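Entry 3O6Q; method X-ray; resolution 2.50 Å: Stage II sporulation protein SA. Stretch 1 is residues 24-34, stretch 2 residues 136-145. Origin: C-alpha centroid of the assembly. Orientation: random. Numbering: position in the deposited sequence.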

# COMPACT_ATOMS: atom_id res chain seq x y z
N ASN A 24 4.80 -4.91 8.69
CA ASN A 24 5.99 -4.05 8.90
C ASN A 24 6.34 -3.22 7.65
O ASN A 24 6.63 -2.00 7.73
CB ASN A 24 7.24 -4.85 9.32
CG ASN A 24 7.13 -5.44 10.72
OD1 ASN A 24 6.31 -5.01 11.54
ND2 ASN A 24 7.98 -6.44 11.01
N ARG A 25 6.32 -3.87 6.50
CA ARG A 25 6.71 -3.18 5.27
C ARG A 25 5.66 -2.12 4.96
O ARG A 25 6.00 -1.05 4.49
CB ARG A 25 6.87 -4.17 4.12
CG ARG A 25 8.06 -5.03 4.26
CD ARG A 25 8.30 -5.94 3.06
NE ARG A 25 9.50 -6.74 3.22
CZ ARG A 25 9.85 -7.76 2.44
NH1 ARG A 25 9.08 -8.16 1.42
NH2 ARG A 25 10.98 -8.40 2.70
N LEU A 26 4.40 -2.39 5.27
CA LEU A 26 3.34 -1.43 5.01
C LEU A 26 3.40 -0.27 6.02
O LEU A 26 3.21 0.88 5.64
CB LEU A 26 1.96 -2.11 4.96
CG LEU A 26 0.84 -1.14 4.51
CD1 LEU A 26 1.10 -0.53 3.11
CD2 LEU A 26 -0.53 -1.83 4.60
N LYS A 27 3.73 -0.56 7.27
CA LYS A 27 4.06 0.48 8.25
C LYS A 27 5.18 1.41 7.78
O LYS A 27 5.07 2.63 7.85
CB LYS A 27 4.50 -0.14 9.58
CG LYS A 27 3.34 -0.65 10.42
CD LYS A 27 3.79 -1.49 11.56
CE LYS A 27 4.46 -0.65 12.64
NZ LYS A 27 4.81 -1.58 13.75
N THR A 28 6.26 0.84 7.30
CA THR A 28 7.33 1.65 6.72
C THR A 28 6.90 2.48 5.55
O THR A 28 7.26 3.65 5.46
CB THR A 28 8.50 0.76 6.34
OG1 THR A 28 8.94 0.10 7.54
CG2 THR A 28 9.68 1.55 5.72
N TYR A 29 6.16 1.89 4.62
CA TYR A 29 5.71 2.58 3.41
C TYR A 29 4.89 3.83 3.79
O TYR A 29 5.13 4.92 3.31
CB TYR A 29 4.90 1.58 2.56
CG TYR A 29 4.09 2.10 1.39
CD1 TYR A 29 4.59 2.11 0.09
CD2 TYR A 29 2.75 2.44 1.56
CE1 TYR A 29 3.80 2.52 -1.01
CE2 TYR A 29 1.95 2.84 0.46
CZ TYR A 29 2.49 2.90 -0.80
OH TYR A 29 1.73 3.35 -1.85
N GLN A 30 3.94 3.64 4.69
CA GLN A 30 3.07 4.71 5.12
C GLN A 30 3.87 5.76 5.87
O GLN A 30 3.63 6.93 5.69
CB GLN A 30 1.97 4.18 6.01
CG GLN A 30 0.94 5.25 6.41
CD GLN A 30 1.06 5.76 7.86
OE1 GLN A 30 0.05 6.15 8.48
NE2 GLN A 30 2.29 5.78 8.40
N TYR A 31 4.81 5.34 6.71
CA TYR A 31 5.59 6.29 7.48
C TYR A 31 6.38 7.19 6.55
O TYR A 31 6.44 8.43 6.73
CB TYR A 31 6.50 5.58 8.47
CG TYR A 31 7.35 6.53 9.29
CD1 TYR A 31 6.94 6.96 10.55
CD2 TYR A 31 8.58 6.96 8.82
CE1 TYR A 31 7.72 7.81 11.31
CE2 TYR A 31 9.35 7.83 9.57
CZ TYR A 31 8.92 8.25 10.81
OH TYR A 31 9.73 9.10 11.54
N LEU A 32 6.97 6.58 5.51
CA LEU A 32 7.75 7.36 4.53
C LEU A 32 6.87 8.27 3.67
O LEU A 32 7.22 9.39 3.39
CB LEU A 32 8.57 6.45 3.66
CG LEU A 32 9.69 5.65 4.33
CD1 LEU A 32 10.12 4.54 3.35
CD2 LEU A 32 10.87 6.52 4.70
N LEU A 33 5.70 7.81 3.26
CA LEU A 33 4.83 8.69 2.52
C LEU A 33 4.50 9.90 3.40
O LEU A 33 4.37 10.99 2.91
CB LEU A 33 3.55 7.93 2.06
CG LEU A 33 3.72 7.11 0.78
CD1 LEU A 33 2.44 6.25 0.42
CD2 LEU A 33 4.14 7.98 -0.45
N LYS A 34 4.41 9.69 4.70
CA LYS A 34 4.01 10.75 5.62
C LYS A 34 5.16 11.72 5.90
O LYS A 34 4.94 12.91 5.94
CB LYS A 34 3.53 10.13 6.95
CG LYS A 34 2.36 10.82 7.69
CD LYS A 34 2.24 10.33 9.16
CE LYS A 34 0.85 10.69 9.77
NZ LYS A 34 0.22 9.57 10.58
N LEU A 136 3.10 -5.06 -5.62
CA LEU A 136 2.03 -4.08 -5.43
C LEU A 136 2.57 -2.80 -4.83
O LEU A 136 2.27 -1.73 -5.31
CB LEU A 136 0.90 -4.67 -4.61
CG LEU A 136 0.10 -5.76 -5.39
CD1 LEU A 136 -0.98 -6.51 -4.55
CD2 LEU A 136 -0.52 -5.14 -6.67
N LEU A 137 3.40 -2.91 -3.80
CA LEU A 137 3.94 -1.73 -3.14
C LEU A 137 4.87 -1.01 -4.09
O LEU A 137 4.81 0.21 -4.23
CB LEU A 137 4.69 -2.09 -1.87
CG LEU A 137 3.81 -2.48 -0.69
CD1 LEU A 137 4.69 -3.07 0.40
CD2 LEU A 137 2.98 -1.28 -0.21
N PHE A 138 5.77 -1.74 -4.72
CA PHE A 138 6.74 -1.04 -5.51
C PHE A 138 6.17 -0.47 -6.79
O PHE A 138 6.61 0.58 -7.21
CB PHE A 138 8.00 -1.88 -5.69
CG PHE A 138 8.87 -1.86 -4.44
CD1 PHE A 138 9.83 -0.88 -4.27
CD2 PHE A 138 8.62 -2.71 -3.40
CE1 PHE A 138 10.56 -0.80 -3.10
CE2 PHE A 138 9.36 -2.63 -2.23
CZ PHE A 138 10.31 -1.68 -2.07
N THR A 139 5.14 -1.11 -7.37
CA THR A 139 4.48 -0.50 -8.52
C THR A 139 3.61 0.68 -8.11
O THR A 139 3.54 1.66 -8.81
CB THR A 139 3.74 -1.50 -9.41
OG1 THR A 139 2.64 -2.13 -8.70
CG2 THR A 139 4.72 -2.50 -9.92
N SER A 140 2.94 0.59 -6.97
CA SER A 140 2.26 1.75 -6.39
C SER A 140 3.12 2.98 -6.35
O SER A 140 2.67 4.07 -6.66
CB SER A 140 1.84 1.45 -4.95
OG SER A 140 0.80 0.47 -4.99
N LEU A 141 4.37 2.80 -5.99
CA LEU A 141 5.28 3.94 -5.87
C LEU A 141 5.60 4.59 -7.22
O LEU A 141 5.70 5.80 -7.35
CB LEU A 141 6.59 3.50 -5.21
CG LEU A 141 6.70 3.33 -3.71
CD1 LEU A 141 8.03 2.60 -3.46
CD2 LEU A 141 6.67 4.72 -3.02
N THR A 142 5.80 3.77 -8.23
CA THR A 142 5.98 4.25 -9.59
C THR A 142 4.76 5.05 -10.02
O THR A 142 4.90 6.03 -10.72
CB THR A 142 6.19 3.09 -10.61
OG1 THR A 142 5.02 2.28 -10.65
CG2 THR A 142 7.39 2.22 -10.24
N SER A 143 3.57 4.65 -9.59
CA SER A 143 2.36 5.41 -9.91
C SER A 143 2.31 6.73 -9.18
O SER A 143 2.00 7.75 -9.78
CB SER A 143 1.09 4.59 -9.64
OG SER A 143 1.03 3.50 -10.56
N ILE A 144 2.68 6.73 -7.90
CA ILE A 144 2.77 7.96 -7.15
C ILE A 144 3.79 8.90 -7.76
O ILE A 144 3.56 10.08 -7.87
CB ILE A 144 3.14 7.70 -5.70
CG1 ILE A 144 2.02 6.90 -5.01
CG2 ILE A 144 3.43 9.03 -4.98
CD1 ILE A 144 2.50 6.03 -3.85
N TYR A 145 4.91 8.36 -8.21
CA TYR A 145 5.91 9.20 -8.89
C TYR A 145 5.32 9.94 -10.08
O TYR A 145 5.48 11.16 -10.21
CB TYR A 145 7.11 8.37 -9.34
CG TYR A 145 8.30 9.17 -9.81
CD1 TYR A 145 9.26 9.64 -8.91
CD2 TYR A 145 8.51 9.43 -11.17
CE1 TYR A 145 10.37 10.34 -9.34
CE2 TYR A 145 9.62 10.12 -11.60
CZ TYR A 145 10.54 10.57 -10.67
OH TYR A 145 11.59 11.30 -11.12

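Two nearly parallel helices from distant parts of one chain meet here in a small apolar contact, built around a single tyrosine, Tyr29, that reaches across to fit among four side chains of the partner. The helix axes run in the same direction, 14° apart, but they come no closer than 11.9 Å, and even the nearest pair of CA atoms, those of Tyr29 and Leu137, lies 8.0 Å apart. At that spacing the backbones cannot touch, so long side chains must fill the gap. The two stretches together bury 332 Å², with no hydrogen bond between them; van der Waals packing does the work.

Tyr29 contributes the largest share. Its CA-to-CB bond points toward the second helix, and with chi1 in the t well the ring extends into a hole formed by Leu137, Ser140, Leu141 and Ile144. These positions follow the 3-4 spacing that brings side chains to one side of a helix. Leu137 covers one face of the ring: its CD2 stands 3.8 Å from the centroid of the Tyr29 ring and 12° off the ring normal, the geometry of a CH-pi contact, in which a weakly polarised methyl group rests on the aromatic electron cloud. Leu141 approaches near the ring plane instead, with its CG 4.0 Å from Tyr29 CE1. Flat and large, an aromatic ring can therefore use both its face and its edge while spanning a wide gap.

At the far end of the ring, the hydroxyl reaches the second helix without bonding to these residues. Tyr29 OH lies 3.6 Å from Ser140 CB and 3.4 Å from Ile144 CD1, both carbon atoms. The phenol oxygen is hydrogen-bonded elsewhere in the structure, so its polarity is satisfied despite its burial. Ser140 suits its place because it is small: its CA-to-CB bond points toward the first helix, yet its short side chain leaves room for the end of the tyrosine. The Ser140 hydroxyl is also satisfied, Ser140 OG donating to Leu136 O one turn back at 2.7 Å, a common way for serine to be accommodated within a buried helix.

Leucine and isoleucine extend the packing along the helices, their branched, purely apolar side chains filling space beside the ring and leaving no polar group unpaired. Leu137, covered nearly as much as Tyr29, meets Arg25, Leu26 and Tyr29. It points sideways at its CB, but its branched end comes nearer, so that Leu137 CD2 also meets Leu26 CD1 at 3.9 Å. Leu26 behaves similarly, starting sideways and bringing its end closer. One turn beyond Tyr29, Leu33 points toward the partner and places CD2 4.2 Å from Ile144 CD1; the same Ile144 methyl thus serves both Tyr29 and Leu33. Arg25, one turn before Tyr29, adds a modest contact through the aliphatic base of its side chain, with CB 4.4 Å from Leu137 CD1, while its guanidinium finds hydrogen bonds outside the two stretches. Mostly carbon lines the contact; the Tyr29 hydroxyl is bonded elsewhere in the structure and that of Ser140 to its own helix.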